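Local structure of FBP protein (Leishmania major, 5OEZ) at residues G137-P142 and L160-V166; S90-S96 and G111-F117. The protein probably catalyses the magnesium-dependent hydrolysis of fructose 1,6-bisphosphate to fructose 6-phosphate and phosphate, acting as a homotetramer. All blocks are in the same frame, centred on the assembly; numbering follows the deposited sequence.

In the fold
Both contacts lie in the N-terminal part of the chain and use one mixed sheet. Contact 2 comes first. It pairs strand 91-96 in parallel with strand 113-121 and closes a loop that holds the short strand 103-104. The chain then returns antiparallel along strand 132-140. Contact 1 closes a second loop, from the end of that strand through helix 150-158 to the entry of strand 167-173. The two contacts follow in series and do not overlap in sequence. They meet side by side in the sheet: Trp139 O lies 2.9 Å from Leu114 N, and Gly137 N lies 3.0 Å from Phe116 O, both probable hydrogen bonds.

Contact 1: G137-P142 and L160-V166; sequences GVWRLP and LKGTDMV
This is a strand-to-loop contact centred on one tryptophan, at the end of strand 132-140, where the loop after helix 150-158 leads into strand 167-173. Residues 137-140 are extended; 141-142 are loop. Residues 162-164 form a 3-10 turn, with Asp164 N bonded to Lys161 O (3.0 Å) and Met165 N to Gly162 O (3.1 Å). Asp164 OD2 also accepts from Lys161 N at 3.0 Å. The CA atoms of Trp139 and Met165 are 4.7 Å apart. Val166 N donates to Val138 O at 2.9 Å. Trp139 (chi1 -81°, chi2 -101°) lays its indole along the loop, and its NE1 donates almost linearly to Lys161 O at 3.0 Å. Met165, t at chi1 and chi2, lies over the six-membered ring. Its CG is 3.8 Å from the ring centroid, a CH-pi contact, and its SD is 4.4 Å from it. Leu160 CD1 meets Trp139 CD1 at 3.8 Å, and Leu160 CD2 meets Pro142 CG at 4.0 Å. From helix 281-294, Leu282 packs on Trp139, and Ala286 and Met290 on Met165. The arrangement is a Met-aromatic contact that ties the end of strand 132-140 to the loop entering strand 167-173, beside the AMP site, where Arg140 lies close to Tyr113.

Contact 2: S90-S96 and G111-F117; sequences SVCVLGS and GDYLIFF
Strands 93-96 and 113-117 run parallel at 8°, axes 4.8 Å apart. Val93, Leu94, Gly95 and Ser96 pair with Leu114, Ile115, Phe116 and Phe117. Ile115 N bonds to Val93 O (3.1 Å). A beta bulge at Cys92 shifts the register by one, so Val91 pairs with Tyr113. Phe117 has chi1 p, which brings its ring over Ser96 CA, 4.1 Å from the centroid, a CH-pi contact. Phe117 CE1 lies 3.9 Å from Leu94 CG. Leu94 (chi1 -135°, chi2 73°) puts CD1 3.6 Å from Ile115 CG2. Ile115 (chi1 t, chi2 t) puts CG2 4.1 Å from Val91 CG1. Val93 CB meets Leu114 CG (chi1 m) at 4.2 Å. A CB on Gly95 would clash with Phe116. Tyr113 (chi1 m), which binds AMP although none is bound here, touches Phe28 of helix 27-47. Helices 27-47 and 72-87 pack on the face of Val91, Leu94 and Phe117; helix 150-158 packs on that of Val93, Leu114 and Phe116. Strands 103-104 and 132-140 flank the pair.

Contact 1: G137-P142 and L160-V166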
loop_
_atom_site.group_PDB
_atom_site.type_symbol
_atom_site.label_atom_id
_atom_site.label_comp_id
_atom_site.label_asym_id
_atom_site.label_seq_id
_atom_site.Cartn_x
_atom_site.Cartn_y
_atom_site.Cartn_z
ATOM N N GLY C 137 -14.708 -24.170 -6.731
ATOM C CA GLY C 137 -14.506 -25.366 -7.534
ATOM C C GLY C 137 -15.151 -25.119 -8.875
ATOM O O GLY C 137 -16.229 -24.523 -8.951
ATOM N N VAL C 138 -14.506 -25.611 -9.924
ATOM C CA VAL C 138 -14.920 -25.361 -11.301
ATOM C C VAL C 138 -15.143 -26.685 -12.056
ATOM O O VAL C 138 -14.309 -27.587 -12.012
ATOM C CB VAL C 138 -13.837 -24.545 -12.048
ATOM C CG1 VAL C 138 -14.294 -24.162 -13.466
ATOM C CG2 VAL C 138 -13.438 -23.295 -11.274
ATOM N N TRP C 139 -16.285 -26.787 -12.724
ATOM C CA TRP C 139 -16.640 -27.932 -13.560
ATOM C C TRP C 139 -16.852 -27.388 -14.972
ATOM O O TRP C 139 -17.000 -26.169 -15.157
ATOM C CB TRP C 139 -17.937 -28.577 -13.081
ATOM C CG TRP C 139 -17.816 -29.503 -11.928
ATOM C CD1 TRP C 139 -17.800 -30.865 -11.974
ATOM C CD2 TRP C 139 -17.767 -29.152 -10.547
ATOM N NE1 TRP C 139 -17.726 -31.388 -10.711
ATOM C CE2 TRP C 139 -17.714 -30.358 -9.811
ATOM C CE3 TRP C 139 -17.767 -27.940 -9.855
ATOM C CZ2 TRP C 139 -17.650 -30.388 -8.419
ATOM C CZ3 TRP C 139 -17.710 -27.969 -8.454
ATOM C CH2 TRP C 139 -17.637 -29.183 -7.759
ATOM N N ARG C 140 -16.915 -28.298 -15.939
ATOM C CA ARG C 140 -17.181 -27.941 -17.332
ATOM C C ARG C 140 -18.532 -28.519 -17.789
ATOM O O ARG C 140 -18.968 -29.557 -17.297
ATOM C CB ARG C 140 -16.020 -28.422 -18.207
ATOM C CG ARG C 140 -16.138 -28.017 -19.658
ATOM C CD ARG C 140 -14.979 -28.555 -20.464
ATOM N NE ARG C 140 -13.812 -27.728 -20.206
ATOM C CZ ARG C 140 -13.481 -26.627 -20.878
ATOM N NH1 ARG C 140 -14.215 -26.185 -21.901
ATOM N NH2 ARG C 140 -12.387 -25.959 -20.530
ATOM N N LEU C 141 -19.222 -27.827 -18.694
ATOM C CA LEU C 141 -20.416 -28.402 -19.320
ATOM C C LEU C 141 -20.045 -29.757 -19.899
ATOM O O LEU C 141 -19.085 -29.833 -20.673
ATOM C CB LEU C 141 -20.922 -27.543 -20.480
ATOM C CG LEU C 141 -21.872 -26.382 -20.248
ATOM C CD1 LEU C 141 -22.212 -25.740 -21.591
ATOM C CD2 LEU C 141 -23.122 -26.862 -19.546
ATOM N N PRO C 142 -20.785 -30.824 -19.531
ATOM C CA PRO C 142 -20.634 -32.057 -20.312
ATOM C C PRO C 142 -20.879 -31.821 -21.807
ATOM O O PRO C 142 -21.537 -30.848 -22.182
ATOM C CB PRO C 142 -21.701 -32.982 -19.719
ATOM C CG PRO C 142 -21.820 -32.521 -18.306
ATOM C CD PRO C 142 -21.673 -31.024 -18.373
ATOM N N LEU C 160 -23.023 -34.835 -12.281
ATOM C CA LEU C 160 -21.591 -34.618 -12.024
ATOM C C LEU C 160 -21.096 -35.210 -10.710
ATOM O O LEU C 160 -21.888 -35.502 -9.809
ATOM C CB LEU C 160 -21.283 -33.117 -12.059
ATOM C CG LEU C 160 -21.558 -32.430 -13.406
ATOM C CD1 LEU C 160 -21.405 -30.926 -13.264
ATOM C CD2 LEU C 160 -20.655 -32.964 -14.514
ATOM N N LYS C 161 -19.783 -35.408 -10.629
ATOM C CA LYS C 161 -19.101 -35.782 -9.380
ATOM C C LYS C 161 -17.857 -34.925 -9.214
ATOM O O LYS C 161 -17.400 -34.284 -10.165
ATOM C CB LYS C 161 -18.680 -37.254 -9.384
ATOM C CG LYS C 161 -19.816 -38.265 -9.292
ATOM C CD LYS C 161 -19.258 -39.664 -9.016
ATOM C CE LYS C 161 -20.346 -40.718 -8.689
ATOM N NZ LYS C 161 -20.205 -42.084 -9.273
ATOM N N GLY C 162 -17.297 -34.938 -8.008
ATOM C CA GLY C 162 -16.032 -34.272 -7.735
ATOM C C GLY C 162 -14.887 -34.710 -8.638
ATOM O O GLY C 162 -13.998 -33.919 -8.931
ATOM N N THR C 163 -14.925 -35.962 -9.097
ATOM C CA THR C 163 -13.904 -36.509 -9.991
ATOM C C THR C 163 -13.909 -35.875 -11.388
ATOM O O THR C 163 -12.922 -36.007 -12.101
ATOM C CB THR C 163 -14.023 -38.054 -10.122
ATOM O OG1 THR C 163 -15.375 -38.406 -10.422
ATOM C CG2 THR C 163 -13.613 -38.740 -8.820
ATOM N N ASP C 164 -15.005 -35.206 -11.767
ATOM C CA ASP C 164 -15.129 -34.443 -13.033
ATOM C C ASP C 164 -14.679 -32.971 -12.924
ATOM O O ASP C 164 -14.700 -32.233 -13.913
ATOM C CB ASP C 164 -16.596 -34.437 -13.487
ATOM C CG ASP C 164 -17.151 -35.835 -13.716
ATOM O OD1 ASP C 164 -16.557 -36.559 -14.542
ATOM O OD2 ASP C 164 -18.181 -36.197 -13.085
ATOM N N MET C 165 -14.320 -32.540 -11.718
ATOM C CA MET C 165 -13.959 -31.156 -11.451
ATOM C C MET C 165 -12.648 -30.839 -12.186
ATOM O O MET C 165 -11.667 -31.549 -12.036
ATOM C CB MET C 165 -13.823 -30.945 -9.928
ATOM C CG MET C 165 -13.970 -29.519 -9.420
ATOM S SD MET C 165 -13.611 -29.306 -7.645
ATOM C CE MET C 165 -14.259 -30.826 -6.968
ATOM N N VAL C 166 -12.646 -29.777 -12.981
ATOM C CA VAL C 166 -11.437 -29.391 -13.728
ATOM C C VAL C 166 -10.483 -28.461 -12.959
ATOM O O VAL C 166 -9.297 -28.450 -13.252
ATOM C CB VAL C 166 -11.727 -28.772 -15.099
ATOM C CG1 VAL C 166 -12.629 -29.686 -15.910
ATOM C CG2 VAL C 166 -12.321 -27.391 -14.942
#

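Contact 2: S90-S96 and G111-F117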
loop_
_atom_site.group_PDB
_atom_site.type_symbol
_atom_site.label_atom_id
_atom_site.label_comp_id
_atom_site.label_asym_id
_atom_site.label_seq_id
_atom_site.Cartn_x
_atom_site.Cartn_y
_atom_site.Cartn_z
ATOM N N SER C 90 -16.724 -16.159 -19.119
ATOM C CA SER C 90 -16.255 -17.542 -18.976
ATOM C C SER C 90 -17.258 -18.502 -18.331
ATOM O O SER C 90 -17.068 -19.714 -18.412
ATOM C CB SER C 90 -14.944 -17.566 -18.174
ATOM O OG SER C 90 -13.891 -17.071 -18.978
ATOM N N VAL C 91 -18.279 -17.986 -17.651
ATOM C CA VAL C 91 -19.143 -18.847 -16.835
ATOM C C VAL C 91 -20.504 -19.046 -17.482
ATOM O O VAL C 91 -21.084 -18.117 -18.048
ATOM C CB VAL C 91 -19.295 -18.351 -15.375
ATOM C CG1 VAL C 91 -17.954 -17.896 -14.821
ATOM C CG2 VAL C 91 -20.323 -17.246 -15.253
ATOM N N CYS C 92 -20.982 -20.278 -17.409
ATOM C CA CYS C 92 -22.353 -20.631 -17.760
ATOM C C CYS C 92 -23.276 -20.453 -16.551
ATOM O O CYS C 92 -24.333 -19.814 -16.635
ATOM C CB CYS C 92 -22.382 -22.098 -18.197
ATOM S SG CYS C 92 -24.004 -22.594 -18.772
ATOM N N VAL C 93 -22.840 -20.994 -15.420
ATOM C CA VAL C 93 -23.642 -21.061 -14.221
ATOM C C VAL C 93 -22.785 -20.692 -13.026
ATOM O O VAL C 93 -21.635 -21.110 -12.929
ATOM C CB VAL C 93 -24.172 -22.516 -14.033
ATOM C CG1 VAL C 93 -24.780 -22.775 -12.661
ATOM C CG2 VAL C 93 -25.172 -22.844 -15.123
ATOM N N LEU C 94 -23.387 -19.947 -12.107
ATOM C CA LEU C 94 -22.767 -19.490 -10.885
ATOM C C LEU C 94 -23.547 -20.068 -9.718
ATOM O O LEU C 94 -24.770 -20.027 -9.707
ATOM C CB LEU C 94 -22.911 -17.982 -10.814
ATOM C CG LEU C 94 -21.700 -17.191 -10.416
ATOM C CD1 LEU C 94 -20.701 -17.193 -11.556
ATOM C CD2 LEU C 94 -22.137 -15.775 -10.110
ATOM N N GLY C 95 -22.840 -20.572 -8.721
ATOM C CA GLY C 95 -23.454 -21.007 -7.478
ATOM C C GLY C 95 -22.709 -20.436 -6.297
ATOM O O GLY C 95 -21.576 -20.814 -6.038
ATOM N N SER C 96 -23.351 -19.525 -5.582
ATOM C CA SER C 96 -22.823 -18.998 -4.324
ATOM C C SER C 96 -23.424 -19.741 -3.135
ATOM O O SER C 96 -24.631 -19.890 -3.073
ATOM C CB SER C 96 -23.202 -17.534 -4.204
ATOM O OG SER C 96 -22.687 -16.999 -3.003
ATOM N N GLY C 111 -20.210 -18.412 -21.026
ATOM C CA GLY C 111 -19.098 -19.358 -21.249
ATOM C C GLY C 111 -19.493 -20.795 -20.931
ATOM O O GLY C 111 -20.675 -21.130 -20.955
ATOM N N ASP C 112 -18.508 -21.636 -20.611
ATOM C CA ASP C 112 -18.729 -23.092 -20.457
ATOM C C ASP C 112 -18.288 -23.652 -19.097
ATOM O O ASP C 112 -18.254 -24.870 -18.907
ATOM C CB ASP C 112 -18.111 -23.872 -21.655
ATOM C CG ASP C 112 -16.681 -23.452 -21.983
ATOM O OD1 ASP C 112 -16.031 -22.723 -21.194
ATOM O OD2 ASP C 112 -16.217 -23.861 -23.069
ATOM N N TYR C 113 -18.002 -22.776 -18.133
ATOM C CA TYR C 113 -17.650 -23.208 -16.783
ATOM C C TYR C 113 -18.832 -23.085 -15.821
ATOM O O TYR C 113 -19.598 -22.123 -15.878
ATOM C CB TYR C 113 -16.436 -22.429 -16.259
ATOM C CG TYR C 113 -15.161 -22.806 -16.972
ATOM C CD1 TYR C 113 -14.664 -24.102 -16.900
ATOM C CD2 TYR C 113 -14.439 -21.867 -17.707
ATOM C CE1 TYR C 113 -13.488 -24.460 -17.537
ATOM C CE2 TYR C 113 -13.265 -22.220 -18.357
ATOM C CZ TYR C 113 -12.793 -23.518 -18.272
ATOM O OH TYR C 113 -11.627 -23.889 -18.915
ATOM N N LEU C 114 -18.969 -24.082 -14.946
ATOM C CA LEU C 114 -19.880 -24.025 -13.800
ATOM C C LEU C 114 -18.988 -23.770 -12.601
ATOM O O LEU C 114 -18.050 -24.526 -12.381
ATOM C CB LEU C 114 -20.623 -25.353 -13.601
ATOM C CG LEU C 114 -21.594 -25.826 -14.700
ATOM C CD1 LEU C 114 -20.870 -26.541 -15.817
ATOM C CD2 LEU C 114 -22.652 -26.751 -14.107
ATOM N N ILE C 115 -19.269 -22.726 -11.823
ATOM C CA ILE C 115 -18.417 -22.397 -10.682
ATOM C C ILE C 115 -19.250 -22.274 -9.413
ATOM O O ILE C 115 -20.291 -21.630 -9.393
ATOM C CB ILE C 115 -17.540 -21.151 -10.933
ATOM C CG1 ILE C 115 -16.692 -20.845 -9.704
ATOM C CG2 ILE C 115 -18.366 -19.934 -11.306
ATOM C CD1 ILE C 115 -15.469 -19.997 -10.012
ATOM N N PHE C 116 -18.785 -22.947 -8.368
ATOM C CA PHE C 116 -19.451 -22.979 -7.092
ATOM C C PHE C 116 -18.449 -22.460 -6.104
ATOM O O PHE C 116 -17.342 -22.986 -6.034
ATOM C CB PHE C 116 -19.891 -24.407 -6.769
ATOM C CG PHE C 116 -20.904 -24.909 -7.731
ATOM C CD1 PHE C 116 -22.239 -24.603 -7.552
ATOM C CD2 PHE C 116 -20.519 -25.614 -8.858
ATOM C CE1 PHE C 116 -23.197 -25.031 -8.459
ATOM C CE2 PHE C 116 -21.464 -26.040 -9.775
ATOM C CZ PHE C 116 -22.806 -25.744 -9.579
ATOM N N PHE C 117 -18.828 -21.430 -5.356
ATOM C CA PHE C 117 -17.881 -20.777 -4.484
ATOM C C PHE C 117 -18.466 -20.412 -3.136
ATOM O O PHE C 117 -19.652 -20.175 -3.010
ATOM C CB PHE C 117 -17.290 -19.540 -5.189
ATOM C CG PHE C 117 -18.296 -18.464 -5.483
ATOM C CD1 PHE C 117 -19.071 -18.497 -6.637
ATOM C CD2 PHE C 117 -18.477 -17.417 -4.595
ATOM C CE1 PHE C 117 -20.010 -17.504 -6.890
ATOM C CE2 PHE C 117 -19.427 -16.435 -4.838
ATOM C CZ PHE C 117 -20.204 -16.481 -5.980
#